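Local atomic coordinates of glutathione S-transferase omega-like 2 (PDB entry 5LKB), a protein that acts as a glutathione-dependent '1-Cys' thiol transferase on beta-hydroxyethyl disulfide, reduces dehydroascorbate and dimethylarsinic acid, and reacts with glutathionyl-(hydro)quinones. Residues A57-I65 with F186-T197; S115-S123 with D340-R348. All coordinates share one frame; numbering follows the deposited sequence.

In the fold
From the N terminus, the chain runs through strand 38-42 into helix 47-58, whose end and following turn form the first half of interaction 1. It then passes strand 66-69 and reaches the loop 115-123, the first half of interaction 2. After strands 160-163 and 168-171 and helix 174-182 of the thioredoxin-like domain, segment 186-197 returns to 57-65 and closes interaction 1. The helices of the C-terminal domain follow, and helix 339-349 closes interaction 2. The two loops therefore cross rather than nest. The nearest atoms of the contacts are about 15 Å apart. Interaction 1 ties the end of helix 47-58 to the segment after helix 174-182, and interaction 2 joins the N-terminal to the C-terminal domain.

Interaction 1 of 2, residues A57-I65 with F186-T197; sequences ALKGLTSVI and FDEFVDDDHKKT
Gly-60 CA sits over one face of the His-194 ring. It is 3.6 Å from the ring centroid and 13° off the normal, a CH-pi contact. At the ring edge, CD2 of His-194 meets Leu-58 O at 3.2 Å. The positive phi of Gly-60 favours glycine.

Lys-59 starts out away from 186-197 and then bends back along its chain. This fold brings NZ to the end of helix 192-196. There it donates to Thr-197 O at 2.8 Å and to His-194 O at 2.9 Å. In both bonds NZ is tilted out of the carbonyl plane. A water links the same NZ to Asp-187 OD1, whose opposite charge probably favours the ammonium further. Other waters join Leu-58 O to Thr-197 OG1 and Gly-60 O to Asp-191 N.

The apolar half centres on Phe-186. Ile-65 CD1 sits over one face of its ring, displaced toward the rim, and the two side chains cross at about a right angle. Val-64 CG1 approaches Phe-186 CD1 obliquely at 3.6 Å. The other branch, CG2, points to Phe-189 CB. Val-64 reaches both because CG1 is anti to the backbone N (chi1 179°) while CG2 lies beside it. Leu-61 CD2 touches both Phe-186 CB and Val-190 CG1, and CD2 to Val-190 CG1 is tight at 3.3 Å. Leu-181 of helix 174-182 backs both Leu-61 and Ile-65.

Gly-60 is the C-prime residue of a Schellman motif that ends helix 47-58, with Leu-61 N bonded to Arg-56 O and Gly-60 N to Ala-57 O. The contact thus packs the C-terminal end of the first helix of the thioredoxin-like GST domain against the segment that follows helix 174-182.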
# COMPACT_ATOMS: atom_id res chain seq x y z
N ALA A 57 -29.68 8.16 8.69
CA ALA A 57 -30.16 6.98 9.40
C ALA A 57 -30.33 7.23 10.89
O ALA A 57 -31.37 6.86 11.47
CB ALA A 57 -29.19 5.81 9.18
N LEU A 58 -29.34 7.82 11.54
CA LEU A 58 -29.32 7.98 12.99
C LEU A 58 -30.48 8.87 13.42
O LEU A 58 -31.05 8.70 14.51
CB LEU A 58 -28.00 8.59 13.46
CG LEU A 58 -26.77 7.64 13.46
CD1 LEU A 58 -25.50 8.42 13.81
CD2 LEU A 58 -26.89 6.53 14.44
N LYS A 59 -30.81 9.85 12.59
CA LYS A 59 -31.89 10.77 12.95
C LYS A 59 -33.24 10.28 12.46
O LYS A 59 -34.24 11.02 12.62
CB LYS A 59 -31.57 12.17 12.43
CG LYS A 59 -30.45 12.91 13.25
CD LYS A 59 -30.84 13.16 14.68
CE LYS A 59 -31.70 14.41 14.75
NZ LYS A 59 -32.73 14.33 15.89
N GLY A 60 -33.33 9.07 11.89
CA GLY A 60 -34.62 8.50 11.53
C GLY A 60 -35.34 9.14 10.38
O GLY A 60 -36.58 9.24 10.40
N LEU A 61 -34.61 9.62 9.39
CA LEU A 61 -35.12 10.41 8.29
C LEU A 61 -35.14 9.66 6.96
O LEU A 61 -35.34 10.28 5.91
CB LEU A 61 -34.32 11.73 8.16
CG LEU A 61 -34.31 12.61 9.37
CD1 LEU A 61 -33.24 13.69 9.31
CD2 LEU A 61 -35.74 13.25 9.47
N THR A 62 -35.02 8.35 6.96
CA THR A 62 -34.94 7.63 5.69
C THR A 62 -36.25 7.65 4.91
O THR A 62 -36.21 7.66 3.67
CB THR A 62 -34.46 6.18 5.84
OG1 THR A 62 -35.35 5.43 6.68
CG2 THR A 62 -33.11 6.10 6.47
N SER A 63 -37.39 7.70 5.60
CA SER A 63 -38.66 7.80 4.91
C SER A 63 -39.10 9.24 4.67
O SER A 63 -40.12 9.45 4.03
CB SER A 63 -39.75 7.06 5.72
OG SER A 63 -40.12 7.79 6.89
N VAL A 64 -38.36 10.20 5.21
CA VAL A 64 -38.68 11.62 5.07
C VAL A 64 -37.94 12.23 3.90
O VAL A 64 -38.46 13.09 3.18
CB VAL A 64 -38.31 12.32 6.38
CG1 VAL A 64 -38.60 13.85 6.26
CG2 VAL A 64 -39.00 11.70 7.54
N ILE A 65 -36.72 11.75 3.68
CA ILE A 65 -35.83 12.28 2.67
C ILE A 65 -35.35 11.10 1.83
O ILE A 65 -34.62 10.24 2.33
CB ILE A 65 -34.65 13.01 3.32
CG1 ILE A 65 -35.19 14.20 4.10
CG2 ILE A 65 -33.66 13.46 2.28
CD1 ILE A 65 -34.14 14.93 4.96
N PHE A 186 -36.91 18.62 10.96
CA PHE A 186 -37.76 17.55 10.46
C PHE A 186 -38.46 16.81 11.60
O PHE A 186 -39.01 15.71 11.41
CB PHE A 186 -36.95 16.62 9.52
CG PHE A 186 -36.64 17.26 8.18
CD1 PHE A 186 -37.50 17.20 7.11
CD2 PHE A 186 -35.36 17.81 7.94
CE1 PHE A 186 -37.17 17.78 5.85
CE2 PHE A 186 -35.05 18.37 6.76
CZ PHE A 186 -35.92 18.34 5.68
N ASP A 187 -38.47 17.41 12.81
CA ASP A 187 -38.89 16.69 14.01
C ASP A 187 -40.35 16.26 13.94
O ASP A 187 -40.72 15.25 14.54
CB ASP A 187 -38.72 17.56 15.26
CG ASP A 187 -37.29 17.66 15.75
OD1 ASP A 187 -36.39 17.02 15.14
OD2 ASP A 187 -37.06 18.37 16.76
N GLU A 188 -41.18 17.03 13.23
CA GLU A 188 -42.59 16.68 13.11
C GLU A 188 -42.82 15.39 12.34
O GLU A 188 -43.93 14.84 12.39
CB GLU A 188 -43.34 17.77 12.33
CG GLU A 188 -43.37 19.18 12.88
CD GLU A 188 -43.76 20.17 11.77
OE1 GLU A 188 -42.95 20.42 10.82
OE2 GLU A 188 -44.91 20.69 11.83
N PHE A 189 -41.80 14.88 11.65
CA PHE A 189 -41.97 13.75 10.73
C PHE A 189 -41.23 12.48 11.15
O PHE A 189 -41.25 11.48 10.40
CB PHE A 189 -41.58 14.18 9.33
CG PHE A 189 -42.20 15.51 8.91
CD1 PHE A 189 -43.54 15.62 8.59
CD2 PHE A 189 -41.43 16.67 8.82
CE1 PHE A 189 -44.09 16.84 8.19
CE2 PHE A 189 -41.97 17.89 8.40
CZ PHE A 189 -43.33 17.98 8.12
N VAL A 190 -40.63 12.47 12.33
CA VAL A 190 -39.90 11.32 12.84
C VAL A 190 -40.54 10.83 14.14
O VAL A 190 -41.38 11.52 14.73
CB VAL A 190 -38.39 11.61 13.05
CG1 VAL A 190 -37.79 12.17 11.78
CG2 VAL A 190 -38.14 12.59 14.20
N ASP A 191 -40.14 9.65 14.59
CA ASP A 191 -40.60 9.18 15.89
C ASP A 191 -39.80 9.86 17.02
O ASP A 191 -38.75 10.48 16.80
CB ASP A 191 -40.56 7.65 15.98
N ASP A 192 -40.33 9.74 18.24
CA ASP A 192 -39.76 10.48 19.37
C ASP A 192 -38.35 9.99 19.73
O ASP A 192 -37.54 10.80 20.20
CB ASP A 192 -40.67 10.39 20.59
CG ASP A 192 -41.91 11.25 20.45
OD1 ASP A 192 -41.78 12.45 20.11
OD2 ASP A 192 -43.01 10.71 20.71
N ASP A 193 -38.03 8.70 19.53
CA ASP A 193 -36.70 8.21 19.88
C ASP A 193 -35.63 8.88 19.02
O ASP A 193 -34.57 9.27 19.51
CB ASP A 193 -36.61 6.70 19.72
N HIS A 194 -35.93 9.07 17.73
CA HIS A 194 -35.02 9.76 16.82
C HIS A 194 -35.02 11.27 17.04
O HIS A 194 -33.96 11.92 16.97
CB HIS A 194 -35.44 9.40 15.40
CG HIS A 194 -35.11 7.98 15.03
ND1 HIS A 194 -36.08 7.05 14.76
CD2 HIS A 194 -33.92 7.35 14.88
CE1 HIS A 194 -35.51 5.89 14.46
NE2 HIS A 194 -34.20 6.05 14.51
N LYS A 195 -36.19 11.86 17.32
CA LYS A 195 -36.26 13.28 17.63
C LYS A 195 -35.29 13.68 18.74
O LYS A 195 -34.62 14.72 18.65
CB LYS A 195 -37.70 13.58 18.07
CG LYS A 195 -38.03 15.03 18.05
CD LYS A 195 -39.56 15.20 18.26
CE LYS A 195 -39.95 16.61 18.58
NZ LYS A 195 -41.41 16.82 18.28
N LYS A 196 -35.21 12.87 19.81
CA LYS A 196 -34.37 13.18 20.96
C LYS A 196 -32.88 12.98 20.67
O LYS A 196 -32.04 13.58 21.35
CB LYS A 196 -34.75 12.31 22.16
N THR A 197 -32.53 12.12 19.72
CA THR A 197 -31.12 11.95 19.39
C THR A 197 -30.56 13.32 19.00
O THR A 197 -31.17 14.05 18.22
CB THR A 197 -30.99 10.96 18.23
OG1 THR A 197 -31.38 9.65 18.66
CG2 THR A 197 -29.60 10.87 17.80
O HOH W 1 -30.47 7.18 16.86
O HOH W 2 -33.75 16.83 15.92
O HOH W 3 -38.33 8.19 12.40

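Interaction 2 of 2, residues S115-S123 with D340-R348; sequences SFAEIKNDS and DHIKLHYTR
Arg-348 reaches from helix 339-349 to the loop 115-123, joining the C-terminal helical domain of the GST fold to a loop of the N-terminal domain. The loop presents two type I beta turns, Phe-116 to Ile-119 and Lys-120 to Ser-123.

The polar contacts gather round the guanidinium. Arg-348 grips Ile-119 O end-on with both terminal nitrogens, NH1 at 2.8 Å and NH2 at 3.1 Å. NH1 also donates to Asn-121 OD1 at 2.9 Å, a fairly straight bond with an N-H...O angle of 160°. NH2 adds a weak bond to Phe-116 O. The Ile-119 and Asn-121 acceptors lie in the guanidinium plane, which should fix its rotation. The Asn-121 amide plane is turned 42° from it. NE is bonded to Thr-359 OG1. With an alanine at this position the donors are gone, and Ile-119 O and the Asn-121 amide are likely to lose their hold on the helix, leaving the loop freer to shift.

The apolar contacts centre on Phe-116, whose chi1 of -57° sets CG anti to the carbonyl carbon and directs the ring toward the helix. Leu-344 CD2 comes obliquely to its CD1 at 3.8 Å. The same CD2 lies over one face of the Arg-348 guanidinium, displaced toward its rim. Lys-343 crosses the ring at about a right angle, its CE 3.6 Å from Phe-116 CE2, while its polar end pairs with Pro-360. Ile-119 CG2 touches Leu-344 CD1 more loosely.

The loop also faces the dimer partner. Glu-236 of the second subunit accepts bonds from Ser-115 OG and Phe-116 N.

One water closes the far end: it accepts from Asn-121 ND2 at 3.0 Å and donates to Arg-348 O.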
# COMPACT_ATOMS: atom_id res chain seq x y z
N SER A 115 -13.25 -10.56 -5.76
CA SER A 115 -12.84 -10.15 -7.11
C SER A 115 -13.43 -8.82 -7.66
O SER A 115 -14.61 -8.50 -7.50
CB SER A 115 -13.15 -11.26 -8.10
OG SER A 115 -12.63 -10.94 -9.38
N PHE A 116 -12.59 -8.08 -8.36
CA PHE A 116 -12.98 -6.89 -9.11
C PHE A 116 -12.73 -6.98 -10.62
O PHE A 116 -13.26 -6.16 -11.38
CB PHE A 116 -12.25 -5.64 -8.58
CG PHE A 116 -12.47 -5.38 -7.12
CD1 PHE A 116 -13.69 -4.91 -6.65
CD2 PHE A 116 -11.46 -5.64 -6.21
CE1 PHE A 116 -13.89 -4.71 -5.26
CE2 PHE A 116 -11.62 -5.43 -4.87
CZ PHE A 116 -12.84 -4.96 -4.39
N ALA A 117 -11.95 -7.96 -11.07
CA ALA A 117 -11.49 -7.91 -12.45
C ALA A 117 -12.61 -7.96 -13.48
O ALA A 117 -12.46 -7.35 -14.56
CB ALA A 117 -10.51 -9.07 -12.70
N GLU A 118 -13.72 -8.63 -13.18
CA GLU A 118 -14.84 -8.78 -14.10
C GLU A 118 -15.71 -7.54 -14.16
O GLU A 118 -16.60 -7.45 -15.01
CB GLU A 118 -15.72 -9.96 -13.66
CG GLU A 118 -14.94 -11.27 -13.44
CD GLU A 118 -14.13 -11.65 -14.68
OE1 GLU A 118 -14.69 -11.54 -15.79
OE2 GLU A 118 -12.92 -12.01 -14.54
N ILE A 119 -15.52 -6.60 -13.25
CA ILE A 119 -16.35 -5.39 -13.20
C ILE A 119 -15.62 -4.32 -13.99
O ILE A 119 -14.55 -3.85 -13.58
CB ILE A 119 -16.55 -4.94 -11.75
CG1 ILE A 119 -17.21 -6.05 -10.94
CG2 ILE A 119 -17.39 -3.66 -11.77
CD1 ILE A 119 -17.24 -5.83 -9.51
N LYS A 120 -16.18 -3.91 -15.12
CA LYS A 120 -15.56 -2.87 -15.93
C LYS A 120 -16.09 -1.50 -15.47
O LYS A 120 -17.11 -1.41 -14.78
CB LYS A 120 -15.87 -3.07 -17.41
CG LYS A 120 -15.53 -4.40 -18.05
CD LYS A 120 -14.10 -4.68 -17.95
CE LYS A 120 -13.77 -6.06 -18.59
NZ LYS A 120 -12.49 -6.69 -18.06
N ASN A 121 -15.40 -0.44 -15.88
CA ASN A 121 -15.75 0.94 -15.51
C ASN A 121 -17.07 1.36 -16.11
O ASN A 121 -17.70 2.29 -15.59
CB ASN A 121 -14.68 1.93 -15.92
CG ASN A 121 -13.40 1.72 -15.16
OD1 ASN A 121 -13.42 1.03 -14.14
ND2 ASN A 121 -12.30 2.25 -15.65
N ASP A 122 -17.52 0.68 -17.16
CA ASP A 122 -18.84 0.95 -17.71
C ASP A 122 -19.90 -0.04 -17.20
O ASP A 122 -20.98 -0.18 -17.80
CB ASP A 122 -18.79 1.04 -19.23
CG ASP A 122 -18.41 -0.23 -19.88
OD1 ASP A 122 -18.19 -1.24 -19.14
OD2 ASP A 122 -18.28 -0.21 -21.14
N SER A 123 -19.65 -0.69 -16.07
CA SER A 123 -20.58 -1.66 -15.52
C SER A 123 -21.95 -1.01 -15.29
O SER A 123 -22.03 0.15 -14.83
CB SER A 123 -20.03 -2.22 -14.21
OG SER A 123 -20.86 -3.24 -13.68
N ASP A 340 -17.17 -2.12 -1.90
CA ASP A 340 -16.97 -2.21 -3.33
C ASP A 340 -16.99 -0.84 -3.96
O ASP A 340 -16.10 -0.53 -4.75
CB ASP A 340 -17.99 -3.13 -3.99
CG ASP A 340 -17.86 -4.59 -3.53
OD1 ASP A 340 -16.76 -5.06 -3.28
OD2 ASP A 340 -18.88 -5.26 -3.38
N HIS A 341 -17.96 -0.03 -3.61
CA HIS A 341 -17.99 1.32 -4.16
C HIS A 341 -16.75 2.11 -3.75
O HIS A 341 -16.18 2.84 -4.57
CB HIS A 341 -19.24 2.08 -3.69
CG HIS A 341 -20.48 1.77 -4.49
ND1 HIS A 341 -21.21 2.74 -5.14
CD2 HIS A 341 -21.07 0.58 -4.75
CE1 HIS A 341 -22.19 2.15 -5.80
NE2 HIS A 341 -22.14 0.85 -5.57
N ILE A 342 -16.35 2.00 -2.48
CA ILE A 342 -15.17 2.69 -1.98
C ILE A 342 -13.93 2.31 -2.81
O ILE A 342 -13.23 3.16 -3.35
CB ILE A 342 -14.98 2.41 -0.49
CG1 ILE A 342 -16.05 3.13 0.34
CG2 ILE A 342 -13.59 2.76 -0.01
CD1 ILE A 342 -16.16 2.65 1.74
N LYS A 343 -13.62 1.01 -2.86
CA LYS A 343 -12.39 0.62 -3.53
C LYS A 343 -12.42 0.88 -5.02
O LYS A 343 -11.39 1.33 -5.61
CB LYS A 343 -12.08 -0.87 -3.25
CG LYS A 343 -11.68 -1.11 -1.79
CD LYS A 343 -11.59 -2.59 -1.43
CE LYS A 343 -10.49 -3.33 -2.14
NZ LYS A 343 -9.25 -3.07 -1.47
N LEU A 344 -13.54 0.56 -5.66
CA LEU A 344 -13.65 0.78 -7.10
C LEU A 344 -13.58 2.26 -7.44
O LEU A 344 -12.87 2.66 -8.36
CB LEU A 344 -14.94 0.15 -7.64
CG LEU A 344 -15.01 -1.38 -7.68
CD1 LEU A 344 -16.45 -1.78 -7.92
CD2 LEU A 344 -14.07 -1.86 -8.81
N HIS A 345 -14.30 3.11 -6.70
CA HIS A 345 -14.28 4.53 -7.06
C HIS A 345 -12.86 5.06 -7.17
O HIS A 345 -12.46 5.66 -8.19
CB HIS A 345 -15.04 5.38 -6.04
CG HIS A 345 -14.74 6.83 -6.20
ND1 HIS A 345 -15.13 7.50 -7.33
CD2 HIS A 345 -14.00 7.70 -5.46
CE1 HIS A 345 -14.62 8.73 -7.29
NE2 HIS A 345 -13.94 8.87 -6.16
N TYR A 346 -12.09 4.92 -6.09
CA TYR A 346 -10.81 5.59 -6.04
C TYR A 346 -9.86 4.99 -7.06
O TYR A 346 -9.21 5.71 -7.81
CB TYR A 346 -10.23 5.47 -4.64
CG TYR A 346 -10.86 6.43 -3.58
CD1 TYR A 346 -11.97 6.05 -2.84
CD2 TYR A 346 -10.27 7.65 -3.30
CE1 TYR A 346 -12.47 6.87 -1.89
CE2 TYR A 346 -10.78 8.50 -2.35
CZ TYR A 346 -11.89 8.12 -1.66
OH TYR A 346 -12.44 8.87 -0.64
N THR A 347 -9.77 3.65 -7.09
CA THR A 347 -8.76 3.02 -7.93
C THR A 347 -9.09 3.09 -9.42
O THR A 347 -8.18 3.07 -10.25
CB THR A 347 -8.55 1.58 -7.52
OG1 THR A 347 -9.75 0.84 -7.71
CG2 THR A 347 -8.02 1.48 -6.08
N ARG A 348 -10.37 3.12 -9.77
CA ARG A 348 -10.78 3.17 -11.17
C ARG A 348 -10.95 4.58 -11.70
O ARG A 348 -10.93 4.75 -12.92
CB ARG A 348 -12.09 2.43 -11.38
CG ARG A 348 -12.13 0.98 -10.92
CD ARG A 348 -11.14 0.16 -11.73
NE ARG A 348 -11.29 -1.27 -11.44
CZ ARG A 348 -12.24 -2.05 -11.94
NH1 ARG A 348 -13.13 -1.57 -12.83
NH2 ARG A 348 -12.35 -3.30 -11.52
O HOH W 4 -9.54 2.97 -14.68